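Local coordinates for aerobic respiration control sensor protein ArcB (Escherichia coli, PDB 2A0B), which senses respiratory conditions and activates the regulator ArcA through a four-step phosphorelay, for anaerobic repression of the arc modulon, at residues 36-47 against 59-70. Residues are numbered along the deposited sequence; the frame is centred on the assembly and turned at random.
Sequences FEKMMPGYVSVL and IVEEGHKIKGAA
In the four-helix bundle of the histidine-containing phosphotransfer (HPt) domain, antiparallel neighbours 36-47 and 59-70 pack knobs-into-holes: Tyr43 sits among Glu62, Lys65, Ile66 and Ala69, and Leu47 among Ile59, Glu62, Gly63 and Ile66. The axes come within 9.6 Å at 156°, and no hydrogen bond joins the segments. With CG anti to its own carbonyl carbon (chi1 -65°), Tyr43 reaches across to the facing helix and slides past Ile66 in the opposite direction; in the conformer given, Lys65 CD lies over one ring face, a CH-pi contact 4.2 Å from the ring centroid, while Met39 O sits over the opposite face. The bend of Glu62 at chi2 (70°) turns its carboxylate across Tyr43, steeply inclined to the ring, with Glu62 OE2 3.4 Å from Tyr43 CD1; Val46 CG1 rests 3.6 Å from Glu62 CD. The other carboxylate oxygen, OE1, takes Lys65 NZ on its syn side in a salt bridge within helix 56-72. A leucine in place of Glu62 would probably leave the Lys65 ammonium without its mate and its chain freer to swing off the Tyr43 ring. Deeper in, Leu47 and Ile66 meet tip to tip, CD1 to CD1 at 3.6 Å. His64, the phosphorylation site, is on helix 56-72 but takes no part in this packing. At the far end the Phe36 ring, with Met40 CG over one face near the rim, brings CE1 3.6 Å from Ala70 N.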
loop_
_atom_site.group_PDB
_atom_site.type_symbol
_atom_site.label_atom_id
_atom_site.label_comp_id
_atom_site.label_asym_id
_atom_site.label_seq_id
_atom_site.Cartn_x
_atom_site.Cartn_y
_atom_site.Cartn_z
ATOM N N PHE A 36 8.966 -2.288 4.454
ATOM C CA PHE A 36 7.937 -2.136 3.354
ATOM C C PHE A 36 8.659 -1.648 2.099
ATOM O O PHE A 36 8.374 -2.234 1.025
ATOM C CB PHE A 36 6.885 -1.169 3.813
ATOM C CG PHE A 36 5.757 -0.942 2.811
ATOM C CD1 PHE A 36 4.703 -1.823 2.760
ATOM C CD2 PHE A 36 5.816 0.175 2.005
ATOM C CE1 PHE A 36 3.668 -1.561 1.835
ATOM C CE2 PHE A 36 4.804 0.408 1.061
ATOM C CZ PHE A 36 3.736 -0.448 1.010
ATOM N N GLU A 37 9.504 -0.629 2.259
ATOM C CA GLU A 37 10.198 -0.157 1.023
ATOM C C GLU A 37 11.046 -1.173 0.341
ATOM O O GLU A 37 11.262 -1.210 -0.881
ATOM C CB GLU A 37 11.152 0.987 1.400
ATOM C CG GLU A 37 10.562 2.309 1.791
ATOM C CD GLU A 37 11.767 3.253 1.970
ATOM O OE1 GLU A 37 12.305 3.703 0.963
ATOM O OE2 GLU A 37 12.216 3.431 3.102
ATOM N N LYS A 38 11.708 -2.122 1.082
ATOM C CA LYS A 38 12.515 -3.117 0.429
ATOM C C LYS A 38 11.696 -4.219 -0.248
ATOM O O LYS A 38 12.235 -4.854 -1.134
ATOM C CB LYS A 38 13.554 -3.718 1.385
ATOM C CG LYS A 38 13.304 -5.002 2.100
ATOM C CD LYS A 38 14.613 -5.528 2.717
ATOM C CE LYS A 38 14.542 -5.494 4.235
ATOM N NZ LYS A 38 15.857 -5.966 4.787
ATOM N N MET A 39 10.448 -4.433 0.247
ATOM C CA MET A 39 9.697 -5.535 -0.331
ATOM C C MET A 39 8.796 -5.101 -1.516
ATOM O O MET A 39 8.516 -5.938 -2.368
ATOM C CB MET A 39 8.739 -6.148 0.698
ATOM C CG MET A 39 9.496 -6.634 1.961
ATOM S SD MET A 39 10.768 -7.848 1.659
ATOM C CE MET A 39 9.877 -9.195 0.971
ATOM N N MET A 40 8.456 -3.825 -1.480
ATOM C CA MET A 40 7.473 -3.362 -2.498
ATOM C C MET A 40 7.933 -3.515 -3.925
ATOM O O MET A 40 7.079 -3.919 -4.770
ATOM C CB MET A 40 7.005 -1.956 -2.191
ATOM C CG MET A 40 5.750 -1.761 -1.382
ATOM S SD MET A 40 4.296 -2.628 -2.059
ATOM C CE MET A 40 3.422 -1.303 -2.941
ATOM N N PRO A 41 9.178 -3.286 -4.277
ATOM C CA PRO A 41 9.591 -3.500 -5.661
ATOM C C PRO A 41 9.250 -4.880 -6.159
ATOM O O PRO A 41 8.697 -5.122 -7.278
ATOM C CB PRO A 41 11.100 -3.237 -5.709
ATOM C CG PRO A 41 11.315 -2.344 -4.548
ATOM C CD PRO A 41 10.306 -2.759 -3.478
ATOM N N GLY A 42 9.517 -5.939 -5.377
ATOM C CA GLY A 42 9.215 -7.281 -5.717
ATOM C C GLY A 42 7.732 -7.577 -5.731
ATOM O O GLY A 42 7.269 -8.351 -6.590
ATOM N N TYR A 43 6.922 -7.011 -4.840
ATOM C CA TYR A 43 5.495 -7.217 -4.790
ATOM C C TYR A 43 4.869 -6.605 -6.105
ATOM O O TYR A 43 4.006 -7.277 -6.640
ATOM C CB TYR A 43 4.805 -6.619 -3.565
ATOM C CG TYR A 43 5.215 -7.262 -2.197
ATOM C CD1 TYR A 43 5.926 -8.413 -2.180
ATOM C CD2 TYR A 43 4.799 -6.526 -1.098
ATOM C CE1 TYR A 43 6.263 -8.975 -0.900
ATOM C CE2 TYR A 43 5.111 -7.061 0.209
ATOM C CZ TYR A 43 5.827 -8.225 0.150
ATOM O OH TYR A 43 6.162 -8.836 1.419
ATOM N N VAL A 44 5.407 -5.456 -6.452
ATOM C CA VAL A 44 4.761 -4.833 -7.675
ATOM C C VAL A 44 5.196 -5.612 -8.898
ATOM O O VAL A 44 4.336 -5.870 -9.772
ATOM C CB VAL A 44 5.142 -3.368 -7.705
ATOM C CG1 VAL A 44 4.790 -2.768 -9.112
ATOM C CG2 VAL A 44 4.436 -2.503 -6.683
ATOM N N SER A 45 6.434 -6.102 -8.973
ATOM C CA SER A 45 6.850 -6.930 -10.086
ATOM C C SER A 45 6.029 -8.200 -10.201
ATOM O O SER A 45 5.685 -8.684 -11.293
ATOM C CB SER A 45 8.350 -7.230 -10.039
ATOM O OG SER A 45 9.055 -5.994 -10.016
ATOM N N VAL A 46 5.655 -8.842 -9.083
ATOM C CA VAL A 46 4.818 -10.030 -9.114
ATOM C C VAL A 46 3.413 -9.666 -9.594
ATOM O O VAL A 46 2.850 -10.433 -10.382
ATOM C CB VAL A 46 4.728 -10.724 -7.733
ATOM C CG1 VAL A 46 3.661 -11.804 -7.686
ATOM C CG2 VAL A 46 6.117 -11.312 -7.435
ATOM N N LEU A 47 2.834 -8.547 -9.169
ATOM C CA LEU A 47 1.553 -8.092 -9.657
ATOM C C LEU A 47 1.602 -7.982 -11.209
ATOM O O LEU A 47 0.675 -8.510 -11.823
ATOM C CB LEU A 47 1.104 -6.698 -9.204
ATOM C CG LEU A 47 0.352 -6.588 -7.894
ATOM C CD1 LEU A 47 0.170 -5.123 -7.524
ATOM C CD2 LEU A 47 -0.996 -7.322 -7.985
ATOM N N ILE A 59 -2.962 -12.451 -9.167
ATOM C CA ILE A 59 -3.211 -11.056 -8.926
ATOM C C ILE A 59 -3.947 -10.808 -7.624
ATOM O O ILE A 59 -3.552 -9.918 -6.860
ATOM C CB ILE A 59 -4.085 -10.413 -10.065
ATOM C CG1 ILE A 59 -3.325 -10.509 -11.393
ATOM C CG2 ILE A 59 -4.515 -9.002 -9.703
ATOM C CD1 ILE A 59 -4.311 -10.151 -12.540
ATOM N N VAL A 60 -4.975 -11.573 -7.298
ATOM C CA VAL A 60 -5.750 -11.366 -6.087
ATOM C C VAL A 60 -4.842 -11.708 -4.873
ATOM O O VAL A 60 -4.985 -10.984 -3.896
ATOM C CB VAL A 60 -6.992 -12.289 -6.136
ATOM C CG1 VAL A 60 -7.707 -12.361 -4.790
ATOM C CG2 VAL A 60 -7.953 -11.750 -7.214
ATOM N N GLU A 61 -4.053 -12.740 -4.980
ATOM C CA GLU A 61 -3.201 -13.124 -3.825
ATOM C C GLU A 61 -2.162 -12.061 -3.496
ATOM O O GLU A 61 -1.981 -11.653 -2.344
ATOM C CB GLU A 61 -2.519 -14.466 -4.114
ATOM C CG GLU A 61 -3.252 -15.616 -3.441
ATOM C CD GLU A 61 -3.088 -16.950 -4.139
ATOM O OE1 GLU A 61 -2.105 -17.113 -4.896
ATOM O OE2 GLU A 61 -3.952 -17.844 -3.945
ATOM N N GLU A 62 -1.569 -11.465 -4.543
ATOM C CA GLU A 62 -0.558 -10.421 -4.329
ATOM C C GLU A 62 -1.226 -9.165 -3.875
ATOM O O GLU A 62 -0.721 -8.364 -3.023
ATOM C CB GLU A 62 0.315 -10.258 -5.588
ATOM C CG GLU A 62 1.653 -9.606 -5.286
ATOM C CD GLU A 62 2.596 -10.510 -4.490
ATOM O OE1 GLU A 62 2.290 -11.687 -4.239
ATOM O OE2 GLU A 62 3.665 -9.998 -4.118
ATOM N N GLY A 63 -2.430 -8.812 -4.408
ATOM C CA GLY A 63 -3.172 -7.670 -3.921
ATOM C C GLY A 63 -3.408 -7.764 -2.360
ATOM O O GLY A 63 -3.308 -6.796 -1.693
ATOM N N HIS A 64 -3.839 -8.961 -1.955
ATOM C CA HIS A 64 -4.110 -9.178 -0.509
ATOM C C HIS A 64 -2.820 -9.014 0.297
ATOM O O HIS A 64 -2.949 -8.413 1.401
ATOM C CB HIS A 64 -4.574 -10.640 -0.431
ATOM C CG HIS A 64 -4.957 -11.030 0.992
ATOM N ND1 HIS A 64 -6.017 -10.513 1.662
ATOM C CD2 HIS A 64 -4.291 -11.892 1.821
ATOM C CE1 HIS A 64 -6.063 -11.066 2.909
ATOM N NE2 HIS A 64 -5.043 -11.876 2.966
ATOM N N LYS A 65 -1.725 -9.499 -0.205
ATOM C CA LYS A 65 -0.446 -9.340 0.531
ATOM C C LYS A 65 -0.088 -7.870 0.691
ATOM O O LYS A 65 0.230 -7.365 1.780
ATOM C CB LYS A 65 0.622 -10.123 -0.179
ATOM C CG LYS A 65 1.930 -10.429 0.546
ATOM C CD LYS A 65 2.940 -11.046 -0.420
ATOM C CE LYS A 65 2.422 -12.361 -0.975
ATOM N NZ LYS A 65 3.328 -12.955 -1.997
ATOM N N ILE A 66 -0.225 -7.106 -0.439
ATOM C CA ILE A 66 0.079 -5.676 -0.288
ATOM C C ILE A 66 -0.870 -4.974 0.574
ATOM O O ILE A 66 -0.513 -4.005 1.307
ATOM C CB ILE A 66 0.086 -5.081 -1.769
ATOM C CG1 ILE A 66 1.279 -5.617 -2.514
ATOM C CG2 ILE A 66 0.135 -3.570 -1.683
ATOM C CD1 ILE A 66 1.132 -5.458 -4.054
ATOM N N LYS A 67 -2.199 -5.215 0.600
ATOM C CA LYS A 67 -3.213 -4.627 1.385
ATOM C C LYS A 67 -2.762 -4.746 2.917
ATOM O O LYS A 67 -2.851 -3.752 3.583
ATOM C CB LYS A 67 -4.567 -5.315 1.194
ATOM C CG LYS A 67 -5.635 -4.718 2.074
ATOM C CD LYS A 67 -6.922 -5.520 2.113
ATOM C CE LYS A 67 -7.933 -4.922 3.096
ATOM N NZ LYS A 67 -9.055 -5.929 3.203
ATOM N N GLY A 68 -2.414 -5.993 3.176
ATOM C CA GLY A 68 -2.019 -6.181 4.627
ATOM C C GLY A 68 -0.753 -5.408 4.975
ATOM O O GLY A 68 -0.684 -4.790 6.081
ATOM N N ALA A 69 0.248 -5.509 4.141
ATOM C CA ALA A 69 1.554 -4.849 4.311
ATOM C C ALA A 69 1.373 -3.376 4.468
ATOM O O ALA A 69 1.804 -2.681 5.388
ATOM C CB ALA A 69 2.555 -5.209 3.242
ATOM N N ALA A 70 0.648 -2.739 3.470
ATOM C CA ALA A 70 0.423 -1.322 3.618
ATOM C C ALA A 70 -0.377 -0.841 4.773
ATOM O O ALA A 70 -0.147 0.184 5.399
ATOM C CB ALA A 70 -0.305 -0.861 2.280
#